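Local coordinates for protein peptidoglycan glycosyltransferase (Burkholderia ambifaria, PDB 5UY7) that belongs to the penicillin-binding proteins and has a transpeptidase-type domain of the beta-lactamase clan, at residues Y456-S462 with F481-M487; A224-V230 with R491-S497; I271-F275 with L393-Y397; P486-I492 with T523-V529. One frame throughout, in Å; residues are numbered along the deposited sequence. Where two conformers were deposited one is given.

Contact 1: residues Y456-S462 with F481-M487. With SO4 (sulfate ion), chain B.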
loop_
_atom_site.group_PDB
_atom_site.type_symbol
_atom_site.label_atom_id
_atom_site.label_comp_id
_atom_site.label_asym_id
_atom_site.label_seq_id
_atom_site.Cartn_x
_atom_site.Cartn_y
_atom_site.Cartn_z
ATOM N N TYR A 456 6.466 17.379 -5.560
ATOM C CA TYR A 456 6.480 16.103 -6.269
ATOM C C TYR A 456 5.086 15.514 -6.341
ATOM O O TYR A 456 4.378 15.459 -5.333
ATOM C CB TYR A 456 7.408 15.098 -5.577
ATOM C CG TYR A 456 8.851 15.510 -5.626
ATOM C CD1 TYR A 456 9.642 15.188 -6.722
ATOM C CD2 TYR A 456 9.419 16.248 -4.596
ATOM C CE1 TYR A 456 10.954 15.567 -6.781
ATOM C CE2 TYR A 456 10.747 16.646 -4.647
ATOM C CZ TYR A 456 11.510 16.296 -5.745
ATOM O OH TYR A 456 12.830 16.674 -5.806
ATOM N N ARG A 457 4.717 15.027 -7.522
ATOM C CA ARG A 457 3.534 14.190 -7.627
ATOM C C ARG A 457 3.796 12.842 -6.978
ATOM O O ARG A 457 4.751 12.153 -7.348
ATOM C CB ARG A 457 3.159 14.001 -9.092
ATOM C CG ARG A 457 2.727 15.304 -9.748
ATOM C CD ARG A 457 2.605 15.135 -11.245
ATOM N NE ARG A 457 1.723 14.023 -11.595
ATOM C CZ ARG A 457 1.562 13.586 -12.839
ATOM N NH1 ARG A 457 2.209 14.171 -13.837
ATOM N NH2 ARG A 457 0.757 12.548 -13.080
ATOM N N VAL A 458 2.948 12.464 -6.017
ATOM C CA VAL A 458 3.061 11.186 -5.320
ATOM C C VAL A 458 1.667 10.588 -5.180
ATOM O O VAL A 458 0.655 11.242 -5.431
ATOM C CB VAL A 458 3.725 11.318 -3.932
ATOM C CG1 VAL A 458 5.082 12.022 -4.038
ATOM C CG2 VAL A 458 2.782 12.030 -2.953
ATOM N N GLY A 459 1.621 9.324 -4.764
ATOM C CA GLY A 459 0.341 8.711 -4.455
ATOM C C GLY A 459 0.561 7.510 -3.569
ATOM O O GLY A 459 1.655 6.938 -3.528
ATOM N N GLY A 460 -0.495 7.128 -2.862
ATOM C CA GLY A 460 -0.410 5.992 -1.963
ATOM C C GLY A 460 -1.693 5.855 -1.167
ATOM O O GLY A 460 -2.687 6.534 -1.437
ATOM N N LYS A 461 -1.645 4.969 -0.171
ATOM C CA LYS A 461 -2.809 4.699 0.662
ATOM C C LYS A 461 -2.420 4.520 2.117
ATOM O O LYS A 461 -1.414 3.873 2.431
ATOM C CB LYS A 461 -3.544 3.423 0.223
ATOM C CG LYS A 461 -4.583 3.617 -0.835
ATOM C CD LYS A 461 -5.683 4.566 -0.407
ATOM C CE LYS A 461 -6.656 3.938 0.560
ATOM N NZ LYS A 461 -7.578 4.972 1.069
ATOM N N SER A 462 -3.260 5.060 2.992
ATOM C CA SER A 462 -3.173 4.816 4.423
ATOM C C SER A 462 -4.040 3.623 4.803
ATOM O O SER A 462 -4.997 3.270 4.105
ATOM C CB SER A 462 -3.624 6.047 5.210
ATOM O OG SER A 462 -5.014 6.260 5.052
ATOM N N PHE A 481 1.184 3.404 5.994
ATOM C CA PHE A 481 0.988 4.052 4.702
ATOM C C PHE A 481 1.952 3.446 3.693
ATOM O O PHE A 481 3.128 3.258 4.005
ATOM C CB PHE A 481 1.224 5.568 4.804
ATOM C CG PHE A 481 0.791 6.332 3.582
ATOM C CD1 PHE A 481 1.622 6.419 2.466
ATOM C CD2 PHE A 481 -0.440 6.975 3.551
ATOM C CE1 PHE A 481 1.214 7.113 1.336
ATOM C CE2 PHE A 481 -0.850 7.670 2.425
ATOM C CZ PHE A 481 -0.018 7.745 1.321
ATOM N N VAL A 482 1.472 3.153 2.481
ATOM C CA VAL A 482 2.358 2.699 1.410
ATOM C C VAL A 482 2.103 3.546 0.171
ATOM O O VAL A 482 0.952 3.731 -0.234
ATOM C CB VAL A 482 2.169 1.204 1.092
ATOM C CG1 VAL A 482 3.243 0.751 0.109
ATOM C CG2 VAL A 482 2.227 0.368 2.382
ATOM N N GLY A 483 3.172 4.043 -0.437
ATOM C CA GLY A 483 3.013 4.891 -1.600
ATOM C C GLY A 483 4.234 4.846 -2.489
ATOM O O GLY A 483 5.137 4.038 -2.286
ATOM N N MET A 484 4.243 5.716 -3.502
ATOM C CA MET A 484 5.304 5.676 -4.509
ATOM C C MET A 484 5.516 7.081 -5.052
ATOM O O MET A 484 4.638 7.938 -4.944
ATOM C CB MET A 484 4.945 4.689 -5.629
ATOM C CG MET A 484 3.649 5.080 -6.380
ATOM S SD MET A 484 2.945 3.757 -7.396
ATOM C CE MET A 484 2.343 2.663 -6.091
ATOM N N ALA A 485 6.705 7.324 -5.609
ATOM C CA ALA A 485 7.090 8.671 -6.015
ATOM C C ALA A 485 8.210 8.577 -7.039
ATOM O O ALA A 485 9.052 7.687 -6.935
ATOM C CB ALA A 485 7.565 9.497 -4.807
ATOM N N PRO A 486 8.264 9.483 -8.017
ATOM C CA PRO A 486 7.278 10.513 -8.334
ATOM C C PRO A 486 6.320 9.966 -9.376
ATOM O O PRO A 486 6.718 9.130 -10.181
ATOM C CB PRO A 486 8.129 11.647 -8.908
ATOM C CG PRO A 486 9.259 10.940 -9.594
ATOM C CD PRO A 486 9.482 9.635 -8.839
ATOM N N MET A 487 5.104 10.433 -9.381
ATOM C CA MET A 487 4.213 10.052 -10.457
ATOM C C MET A 487 4.515 10.904 -11.689
ATOM O O MET A 487 5.016 12.030 -11.566
ATOM C CB MET A 487 2.765 10.241 -10.018
ATOM C CG MET A 487 2.393 9.442 -8.774
ATOM S SD MET A 487 2.378 7.665 -9.094
ATOM C CE MET A 487 1.218 7.142 -7.814
HETATM S S SO4 B . -7.903 4.561 7.091
HETATM O O1 SO4 B . -6.440 4.666 7.092
HETATM O O2 SO4 B . -8.476 5.661 6.326
HETATM O O3 SO4 B . -8.368 4.630 8.474
HETATM O O4 SO4 B . -8.367 3.303 6.519
#
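F481 lays its ring over the backbone of the opposite strand at G460, K461 and S462. One ring face carries K461 O, 3.4 Å from F481 CD2 and offset toward the rim. CG stands anti to the backbone N of F481 (chi1 -169°), which turns the ring back across the neighbouring strand. G460 brings its C to 3.5 Å from F481 CZ; with no side chain there, the ring can come this close to the backbone. At the paired glycines the strands come very close: G460 CA and G483 CA are 3.6 Å apart.

On the face of K461 and V482, M487 bends at chi2 and brings its CE to 3.8 Å from G459 N. R457 lies alongside M487, CB to CB. Its guanidinium has M487 O over one face, and NH2 forms a salt bridge with E439. V458 CG1 meets A485 CB at 3.6 Å on the other side.

The antiparallel strands 459-462 and 481-485 are joined by backbone bonds, of which G459 N to M484 O is weak. Beyond them M487 N reaches R457 O at 2.7 Å, from above the carbonyl plane.

In the conformer given, S462 OG donates to sulfate O1 at 3.0 Å, and S270 OG binds the same ion. K461 NZ bonds to S324 OG. K461 and S462 are consistent with the start of the K(T/S)G-type motif of this family. The hairpin thus probably edges the active-site cleft. The sulfate, probably from the crystallisation liquor, may mark a site suited to an anion.

Contact 2: residues A224-V230 with R491-S497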
loop_
_atom_site.group_PDB
_atom_site.type_symbol
_atom_site.label_atom_id
_atom_site.label_comp_id
_atom_site.label_asym_id
_atom_site.label_seq_id
_atom_site.Cartn_x
_atom_site.Cartn_y
_atom_site.Cartn_z
ATOM N N ALA A 224 8.359 1.249 11.653
ATOM C CA ALA A 224 9.058 0.548 10.587
ATOM C C ALA A 224 8.981 1.381 9.319
ATOM O O ALA A 224 7.986 2.063 9.070
ATOM C CB ALA A 224 8.459 -0.835 10.338
ATOM N N ALA A 225 10.043 1.325 8.518
ATOM C CA ALA A 225 10.024 2.004 7.227
ATOM C C ALA A 225 10.898 1.251 6.245
ATOM O O ALA A 225 11.969 0.762 6.612
ATOM C CB ALA A 225 10.526 3.445 7.351
ATOM N N MET A 226 10.459 1.166 4.988
ATOM C CA MET A 226 11.359 0.626 3.987
ATOM C C MET A 226 11.148 1.360 2.676
ATOM O O MET A 226 10.078 1.918 2.412
ATOM C CB MET A 226 11.221 -0.900 3.809
ATOM C CG MET A 226 9.932 -1.425 3.247
ATOM S SD MET A 226 9.951 -3.245 3.198
ATOM C CE MET A 226 10.863 -3.598 1.709
ATOM N N VAL A 227 12.209 1.388 1.884
ATOM C CA VAL A 227 12.231 2.068 0.595
ATOM C C VAL A 227 12.733 1.068 -0.431
ATOM O O VAL A 227 13.765 0.420 -0.215
ATOM C CB VAL A 227 13.132 3.316 0.628
ATOM C CG1 VAL A 227 13.100 4.037 -0.730
ATOM C CG2 VAL A 227 12.696 4.272 1.730
ATOM N N VAL A 228 11.990 0.912 -1.526
ATOM C CA VAL A 228 12.315 -0.055 -2.569
ATOM C C VAL A 228 12.534 0.691 -3.879
ATOM O O VAL A 228 11.721 1.540 -4.262
ATOM C CB VAL A 228 11.197 -1.100 -2.739
ATOM C CG1 VAL A 228 11.580 -2.094 -3.837
ATOM C CG2 VAL A 228 10.935 -1.835 -1.418
ATOM N N ASP A 229 13.611 0.348 -4.581
ATOM C CA ASP A 229 13.824 0.848 -5.936
ATOM C C ASP A 229 12.886 0.133 -6.909
ATOM O O ASP A 229 12.954 -1.090 -7.063
ATOM C CB ASP A 229 15.286 0.640 -6.337
ATOM C CG ASP A 229 15.585 1.129 -7.744
ATOM O OD1 ASP A 229 15.418 2.330 -8.008
ATOM O OD2 ASP A 229 16.000 0.316 -8.591
ATOM N N VAL A 230 12.023 0.904 -7.579
ATOM C CA VAL A 230 11.005 0.324 -8.460
ATOM C C VAL A 230 11.641 -0.433 -9.623
ATOM O O VAL A 230 11.155 -1.497 -10.029
ATOM C CB VAL A 230 10.055 1.433 -8.956
ATOM C CG1 VAL A 230 9.124 0.918 -10.041
ATOM C CG2 VAL A 230 9.253 1.970 -7.786
ATOM N N ARG A 491 9.965 6.100 -9.068
ATOM C CA ARG A 491 11.296 5.568 -8.831
ATOM C C ARG A 491 11.370 4.720 -7.576
ATOM O O ARG A 491 12.147 3.752 -7.536
ATOM C CB ARG A 491 12.291 6.726 -8.712
ATOM C CG ARG A 491 13.707 6.288 -8.430
ATOM C CD ARG A 491 14.692 7.206 -9.100
ATOM N NE ARG A 491 16.055 6.870 -8.720
ATOM C CZ ARG A 491 17.110 7.602 -9.047
ATOM N NH1 ARG A 491 16.943 8.704 -9.762
ATOM N NH2 ARG A 491 18.322 7.232 -8.659
ATOM N N ILE A 492 10.591 5.062 -6.549
ATOM C CA ILE A 492 10.645 4.349 -5.281
ATOM C C ILE A 492 9.242 4.008 -4.806
ATOM O O ILE A 492 8.258 4.675 -5.142
ATOM C CB ILE A 492 11.382 5.160 -4.191
ATOM C CG1 ILE A 492 10.640 6.475 -3.907
ATOM C CG2 ILE A 492 12.839 5.395 -4.607
ATOM C CD1 ILE A 492 11.308 7.320 -2.803
ATOM N N VAL A 493 9.162 2.938 -4.027
ATOM C CA VAL A 493 8.020 2.652 -3.173
ATOM C C VAL A 493 8.474 2.889 -1.746
ATOM O O VAL A 493 9.579 2.479 -1.376
ATOM C CB VAL A 493 7.524 1.212 -3.362
ATOM C CG1 VAL A 493 6.659 0.787 -2.178
ATOM C CG2 VAL A 493 6.745 1.113 -4.662
ATOM N N VAL A 494 7.653 3.589 -0.964
ATOM C CA VAL A 494 7.946 3.863 0.439
ATOM C C VAL A 494 6.821 3.294 1.282
ATOM O O VAL A 494 5.648 3.604 1.048
ATOM C CB VAL A 494 8.107 5.369 0.708
ATOM C CG1 VAL A 494 8.299 5.629 2.205
ATOM C CG2 VAL A 494 9.285 5.918 -0.091
ATOM N N ALA A 495 7.179 2.498 2.287
ATOM C CA ALA A 495 6.211 1.867 3.172
ATOM C C ALA A 495 6.579 2.218 4.601
ATOM O O ALA A 495 7.732 2.040 5.001
ATOM C CB ALA A 495 6.196 0.342 2.981
ATOM N N VAL A 496 5.608 2.723 5.365
ATOM C CA VAL A 496 5.855 3.118 6.746
ATOM C C VAL A 496 4.765 2.548 7.643
ATOM O O VAL A 496 3.619 2.337 7.225
ATOM C CB VAL A 496 5.934 4.654 6.912
ATOM C CG1 VAL A 496 7.073 5.234 6.080
ATOM C CG2 VAL A 496 4.605 5.311 6.543
ATOM N N SER A 497 5.130 2.298 8.893
ATOM C CA SER A 497 4.142 1.878 9.878
ATOM C C SER A 497 4.554 2.396 11.245
ATOM O O SER A 497 5.728 2.304 11.622
ATOM C CB SER A 497 4.000 0.358 9.900
ATOM O OG SER A 497 2.829 -0.011 10.594
HETATM O O HOH W 1 13.569 2.870 -9.902
HETATM O O HOH W 2 16.376 4.652 -6.930
#
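V227 and I492 interlock on one face of the sheet. V227 CG1 slips in beside I492 CB at 4.0 Å, and the two side chains cross obliquely. V227 CG2 meets V494 CG2 on its other flank, so V227 fills the hollow between two branched residues of the opposite strand. Further along, the small A225 sets its CB against V496 CG1 at 4.1 Å.

The other face has its own fit. A495 is a shallow spot, and M226 CG lies beside its CB at 4.1 Å. M226 has CG between its backbone N and carbonyl carbon (chi1 66°), and from there the chain leads away from strand 492-497. Just past the end of strand 224-229, V230 CG2 presses against the backbone of R491, 3.4 Å from R491 O, and also touches V493 CG2.

Six backbone hydrogen bonds tie the antiparallel pairs A224-S497, M226-A495 and V228-V493. V230 N adds a seventh to R491 O, 2.9 Å long and nearly straight at 172°. Two waters wedge between D229 and R491. Both donate to D229 OD1; one also donates to R491 O, and the other accepts from R491 NE at 2.9 Å. The two charges are thus linked through water, while D229 OD2 bonds to T232.

Strand 492-499 is the middle strand of the five-stranded sheet, and 222-229 is its neighbour. Strand 235-241 lies beyond 222-229, and strand 477-485 beyond 492-499. Helix 390-401 packs on the face of M226 and A224, and helix 509-526 on the face of A225, V494 and I492.

Contact 3: residues I271-F275 with L393-Y397; sequences IMKPF and LARAY
Y397 OH donates to I271 O at 2.7 Å. The bond lies in the carbonyl plane and uses a lone pair of that oxygen. The carbonyl oxygen also sits in the plane of the Y397 ring, at its edge. P274 CG comes to 3.5 Å from Y397 OH, so the hydroxyl also packs against the proline ring.

I271 crosses the tyrosine at about a right angle, with CG2 3.5 Å from Y397 CE1. CG2 points anti to the backbone N of I271, which carries this branch toward the ring and leaves it also touching L393 CD2.

F275 and Y397 form an offset edge-to-face pair. The edge of F275 faces the ring of Y397, the centroids are 5.2 Å apart, and the planes meet at 84°. The far end of F275, CZ, reaches A396 CB at 3.6 Å. M272 SD touches L393 CD2 more loosely.

K273 turns away and bonds to S270, S324 and N326. S270 and K273 fit the SxxK motif of this family, so this helix start probably carries the active-site serine and lysine. A buried phenol-to-carbonyl bond and an edge-to-face ring pair join the 3-10 turn and first turn of helix 273-282 to helix 390-401.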
loop_
_atom_site.group_PDB
_atom_site.type_symbol
_atom_site.label_atom_id
_atom_site.label_comp_id
_atom_site.label_asym_id
_atom_site.label_seq_id
_atom_site.Cartn_x
_atom_site.Cartn_y
_atom_site.Cartn_z
ATOM N N ILE A 271 -5.285 -0.007 2.766
ATOM C CA ILE A 271 -4.165 -0.188 1.845
ATOM C C ILE A 271 -4.487 -1.204 0.758
ATOM O O ILE A 271 -3.872 -1.178 -0.319
ATOM C CB ILE A 271 -2.916 -0.573 2.672
ATOM C CG1 ILE A 271 -2.488 0.632 3.514
ATOM C CG2 ILE A 271 -1.775 -1.056 1.787
ATOM C CD1 ILE A 271 -1.526 0.273 4.655
ATOM N N MET A 272 -5.468 -2.076 0.988
ATOM C CA MET A 272 -5.828 -3.047 -0.039
ATOM C C MET A 272 -6.795 -2.504 -1.079
ATOM O O MET A 272 -6.977 -3.159 -2.110
ATOM C CB MET A 272 -6.454 -4.294 0.582
ATOM C CG MET A 272 -5.505 -5.093 1.451
ATOM S SD MET A 272 -3.954 -5.539 0.646
ATOM C CE MET A 272 -4.574 -6.582 -0.677
ATOM N N LYS A 273 -7.439 -1.362 -0.828
ATOM C CA LYS A 273 -8.466 -0.896 -1.758
ATOM C C LYS A 273 -7.930 -0.713 -3.175
ATOM O O LYS A 273 -8.654 -1.062 -4.129
ATOM C CB LYS A 273 -9.106 0.391 -1.212
ATOM C CG LYS A 273 -9.963 0.123 0.018
ATOM C CD LYS A 273 -10.348 1.393 0.800
ATOM C CE LYS A 273 -11.274 1.007 1.935
ATOM N NZ LYS A 273 -11.475 2.087 2.979
ATOM N N PRO A 274 -6.704 -0.226 -3.395
ATOM C CA PRO A 274 -6.205 -0.135 -4.775
ATOM C C PRO A 274 -6.089 -1.476 -5.473
ATOM O O PRO A 274 -6.167 -1.508 -6.704
ATOM C CB PRO A 274 -4.834 0.526 -4.606
ATOM C CG PRO A 274 -5.003 1.353 -3.387
ATOM C CD PRO A 274 -5.810 0.505 -2.468
ATOM N N PHE A 275 -5.887 -2.575 -4.739
ATOM C CA PHE A 275 -5.782 -3.873 -5.404
ATOM C C PHE A 275 -7.150 -4.410 -5.787
ATOM O O PHE A 275 -7.296 -5.051 -6.833
ATOM C CB PHE A 275 -5.032 -4.878 -4.521
ATOM C CG PHE A 275 -3.588 -4.523 -4.337
ATOM C CD1 PHE A 275 -2.700 -4.637 -5.394
ATOM C CD2 PHE A 275 -3.125 -4.033 -3.124
ATOM C CE1 PHE A 275 -1.365 -4.275 -5.249
ATOM C CE2 PHE A 275 -1.789 -3.672 -2.972
ATOM C CZ PHE A 275 -0.910 -3.797 -4.039
ATOM N N LEU A 393 3.473 -5.735 1.847
ATOM C CA LEU A 393 2.758 -4.611 1.239
ATOM C C LEU A 393 3.680 -3.776 0.362
ATOM O O LEU A 393 3.287 -3.345 -0.732
ATOM C CB LEU A 393 2.133 -3.736 2.326
ATOM C CG LEU A 393 0.948 -4.354 3.075
ATOM C CD1 LEU A 393 0.523 -3.413 4.203
ATOM C CD2 LEU A 393 -0.219 -4.628 2.120
ATOM N N ALA A 394 4.899 -3.514 0.828
ATOM C CA ALA A 394 5.843 -2.759 0.010
ATOM C C ALA A 394 6.086 -3.469 -1.314
ATOM O O ALA A 394 6.031 -2.847 -2.383
ATOM C CB ALA A 394 7.158 -2.553 0.764
ATOM N N ARG A 395 6.307 -4.787 -1.267
ATOM C CA ARG A 395 6.519 -5.551 -2.494
ATOM C C ARG A 395 5.285 -5.513 -3.385
ATOM O O ARG A 395 5.390 -5.306 -4.604
ATOM C CB ARG A 395 6.896 -6.993 -2.150
ATOM C CG ARG A 395 7.021 -7.905 -3.359
ATOM C CD ARG A 395 7.444 -9.315 -2.952
ATOM N NE ARG A 395 6.536 -9.898 -1.967
ATOM C CZ ARG A 395 6.738 -11.060 -1.354
ATOM N NH1 ARG A 395 7.823 -11.778 -1.619
ATOM N NH2 ARG A 395 5.854 -11.505 -0.473
ATOM N N ALA A 396 4.103 -5.708 -2.793
ATOM C CA ALA A 396 2.872 -5.675 -3.582
ATOM C C ALA A 396 2.708 -4.347 -4.314
ATOM O O ALA A 396 2.291 -4.324 -5.480
ATOM C CB ALA A 396 1.664 -5.950 -2.681
ATOM N N TYR A 397 3.050 -3.225 -3.664
ATOM C CA TYR A 397 2.864 -1.933 -4.326
ATOM C C TYR A 397 3.834 -1.732 -5.488
ATOM O O TYR A 397 3.572 -0.888 -6.353
ATOM C CB TYR A 397 2.963 -0.781 -3.309
ATOM C CG TYR A 397 1.592 -0.379 -2.782
ATOM C CD1 TYR A 397 0.880 -1.221 -1.928
ATOM C CD2 TYR A 397 0.992 0.815 -3.173
ATOM C CE1 TYR A 397 -0.393 -0.884 -1.474
ATOM C CE2 TYR A 397 -0.274 1.166 -2.713
ATOM C CZ TYR A 397 -0.956 0.313 -1.860
ATOM O OH TYR A 397 -2.221 0.667 -1.423
#

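Contact 4: residues P486-I492 with T523-V529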
loop_
_atom_site.group_PDB
_atom_site.type_symbol
_atom_site.label_atom_id
_atom_site.label_comp_id
_atom_site.label_asym_id
_atom_site.label_seq_id
_atom_site.Cartn_x
_atom_site.Cartn_y
_atom_site.Cartn_z
ATOM N N PRO A 486 8.264 9.483 -8.017
ATOM C CA PRO A 486 7.278 10.513 -8.334
ATOM C C PRO A 486 6.320 9.966 -9.376
ATOM O O PRO A 486 6.718 9.130 -10.181
ATOM C CB PRO A 486 8.129 11.647 -8.908
ATOM C CG PRO A 486 9.259 10.940 -9.594
ATOM C CD PRO A 486 9.482 9.635 -8.839
ATOM N N MET A 487 5.104 10.433 -9.381
ATOM C CA MET A 487 4.213 10.052 -10.457
ATOM C C MET A 487 4.515 10.904 -11.689
ATOM O O MET A 487 5.016 12.030 -11.566
ATOM C CB MET A 487 2.765 10.241 -10.018
ATOM C CG MET A 487 2.393 9.442 -8.774
ATOM S SD MET A 487 2.378 7.665 -9.094
ATOM C CE MET A 487 1.218 7.142 -7.814
ATOM N N PRO A 488 4.201 10.404 -12.897
ATOM C CA PRO A 488 3.491 9.144 -13.158
ATOM C C PRO A 488 4.379 7.917 -13.286
ATOM O O PRO A 488 3.845 6.812 -13.423
ATOM C CB PRO A 488 2.822 9.414 -14.489
ATOM C CG PRO A 488 3.839 10.244 -15.202
ATOM C CD PRO A 488 4.445 11.149 -14.142
ATOM N N ASN A 489 5.701 8.095 -13.255
ATOM C CA ASN A 489 6.647 6.993 -13.439
ATOM C C ASN A 489 7.511 6.875 -12.190
ATOM O O ASN A 489 8.638 7.392 -12.146
ATOM C CB ASN A 489 7.499 7.208 -14.687
ATOM C CG ASN A 489 6.659 7.269 -15.942
ATOM O OD1 ASN A 489 5.763 6.445 -16.141
ATOM N ND2 ASN A 489 6.918 8.260 -16.778
ATOM N N PRO A 490 7.036 6.177 -11.165
ATOM C CA PRO A 490 7.732 6.235 -9.876
ATOM C C PRO A 490 9.084 5.553 -9.895
ATOM O O PRO A 490 9.331 4.587 -10.629
ATOM C CB PRO A 490 6.773 5.537 -8.904
ATOM C CG PRO A 490 5.776 4.819 -9.757
ATOM C CD PRO A 490 5.722 5.512 -11.070
ATOM N N ARG A 491 9.965 6.100 -9.068
ATOM C CA ARG A 491 11.296 5.568 -8.831
ATOM C C ARG A 491 11.370 4.720 -7.576
ATOM O O ARG A 491 12.147 3.752 -7.536
ATOM C CB ARG A 491 12.291 6.726 -8.712
ATOM C CG ARG A 491 13.707 6.288 -8.430
ATOM C CD ARG A 491 14.692 7.206 -9.100
ATOM N NE ARG A 491 16.055 6.870 -8.720
ATOM C CZ ARG A 491 17.110 7.602 -9.047
ATOM N NH1 ARG A 491 16.943 8.704 -9.762
ATOM N NH2 ARG A 491 18.322 7.232 -8.659
ATOM N N ILE A 492 10.591 5.062 -6.549
ATOM C CA ILE A 492 10.645 4.349 -5.281
ATOM C C ILE A 492 9.242 4.008 -4.806
ATOM O O ILE A 492 8.258 4.675 -5.142
ATOM C CB ILE A 492 11.382 5.160 -4.191
ATOM C CG1 ILE A 492 10.640 6.475 -3.907
ATOM C CG2 ILE A 492 12.839 5.395 -4.607
ATOM C CD1 ILE A 492 11.308 7.320 -2.803
ATOM N N THR A 523 14.117 11.493 0.029
ATOM C CA THR A 523 14.779 10.576 -0.896
ATOM C C THR A 523 14.810 11.142 -2.310
ATOM O O THR A 523 15.851 11.076 -2.975
ATOM C CB THR A 523 14.087 9.208 -0.870
ATOM O OG1 THR A 523 14.186 8.667 0.451
ATOM C CG2 THR A 523 14.751 8.245 -1.854
ATOM N N MET A 524 13.687 11.700 -2.792
ATOM C CA MET A 524 13.703 12.394 -4.081
ATOM C C MET A 524 14.820 13.428 -4.140
ATOM O O MET A 524 15.581 13.487 -5.113
ATOM C CB MET A 524 12.368 13.094 -4.346
ATOM C CG MET A 524 11.148 12.230 -4.409
ATOM S SD MET A 524 11.005 11.340 -5.953
ATOM C CE MET A 524 11.804 9.795 -5.498
ATOM N N ARG A 525 14.908 14.286 -3.121
ATOM C CA ARG A 525 15.926 15.326 -3.142
ATOM C C ARG A 525 17.323 14.721 -3.152
ATOM O O ARG A 525 18.197 15.183 -3.891
ATOM C CB ARG A 525 15.755 16.270 -1.947
ATOM C CG ARG A 525 14.613 17.271 -2.113
ATOM C CD ARG A 525 14.534 18.222 -0.908
ATOM N NE ARG A 525 13.919 17.570 0.247
ATOM C CZ ARG A 525 12.612 17.379 0.370
ATOM N NH1 ARG A 525 11.800 17.797 -0.588
ATOM N NH2 ARG A 525 12.118 16.774 1.441
ATOM N N ALA A 526 17.550 13.679 -2.346
ATOM C CA ALA A 526 18.888 13.107 -2.257
ATOM C C ALA A 526 19.308 12.458 -3.568
ATOM O O ALA A 526 20.507 12.418 -3.884
ATOM C CB ALA A 526 18.951 12.094 -1.114
ATOM N N LEU A 527 18.345 11.973 -4.343
ATOM C CA LEU A 527 18.593 11.334 -5.631
ATOM C C LEU A 527 18.549 12.305 -6.800
ATOM O O LEU A 527 18.618 11.863 -7.952
ATOM C CB LEU A 527 17.574 10.221 -5.867
ATOM C CG LEU A 527 17.673 9.084 -4.856
ATOM C CD1 LEU A 527 16.610 8.045 -5.142
ATOM C CD2 LEU A 527 19.071 8.466 -4.865
ATOM N N ASN A 528 18.436 13.608 -6.531
ATOM C CA ASN A 528 18.398 14.643 -7.570
ATOM C C ASN A 528 17.211 14.482 -8.508
ATOM O O ASN A 528 17.287 14.871 -9.677
ATOM C CB ASN A 528 19.697 14.680 -8.383
ATOM C CG ASN A 528 20.907 14.972 -7.533
ATOM O OD1 ASN A 528 20.878 15.837 -6.651
ATOM N ND2 ASN A 528 22.006 14.274 -7.817
ATOM N N VAL A 529 16.117 13.916 -8.019
ATOM C CA VAL A 529 14.909 13.852 -8.851
ATOM C C VAL A 529 14.358 15.261 -9.012
ATOM O O VAL A 529 14.134 15.952 -8.005
ATOM C CB VAL A 529 13.873 12.937 -8.219
ATOM C CG1 VAL A 529 12.599 12.934 -9.069
ATOM C CG2 VAL A 529 14.447 11.536 -8.033
HETATM O O HOH W 3 17.925 11.362 -10.554
HETATM O O HOH W 4 19.947 9.582 -8.906
#
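R491 lays its guanidinium flat on L527, and two waters join it to the carbonyl of that same residue. L527 CD1 stands 3.6 Å above one face of the group, toward the rim, and the two side chains cross at a slant. One water lies at the edge of the guanidinium, in its plane, and takes a bond from R491 NH1. The other takes one from R491 NH2 at 2.9 Å. Both donate to L527 O, which is therefore gripped twice. No direct hydrogen bond crosses this contact. A bend at chi2 (146°) helps carry the guanidinium over L527; NH1 also passes V529 CG2.

The inner part is apolar. M524 folds back at chi2 and chi3, so its thioether lies against the loop. M524 SD meets P486 CD at 3.7 Å. M524 CE meets I492 CD1 at 3.7 Å, the two side chains running antiparallel as they pass. I492 CD1 also touches T523 CG2. P486, which follows a cis peptide bond, sets its CG against V529 CG1 at 3.9 Å.

Two motifs meet here. Helix 509-526 ends in a Schellman motif: V529 N bonds to M524 O and N528 N to R525 O, with N528 at positive phi as the C-prime residue. On the loop side, R491 and I492 both face A485, which makes a classic beta bulge where strand 492-499 begins.

In the fold
Contacts 1 and 2 lie in one antiparallel sheet, ordered 235-241, 222-229, 492-499, 477-485, 459-466. Their centres are about 10 Å apart, and strands 477-485 and 492-499 join them through G483 and V494. Along the chain, contacts 3 and 1 fall in that order between the segments of contact 2, while those of contact 4 alternate with them. Contact 3, on helix 390-401, has its centre about 12 Å from those of contacts 1 and 2. Contact 4, on helix 509-526 across the sheet, shares residues with both; its centre is about 19 Å from that of contact 3. This builds the transpeptidase-type core. Contacts 1 and 3 touch through K461 and P274, probably beside the active site.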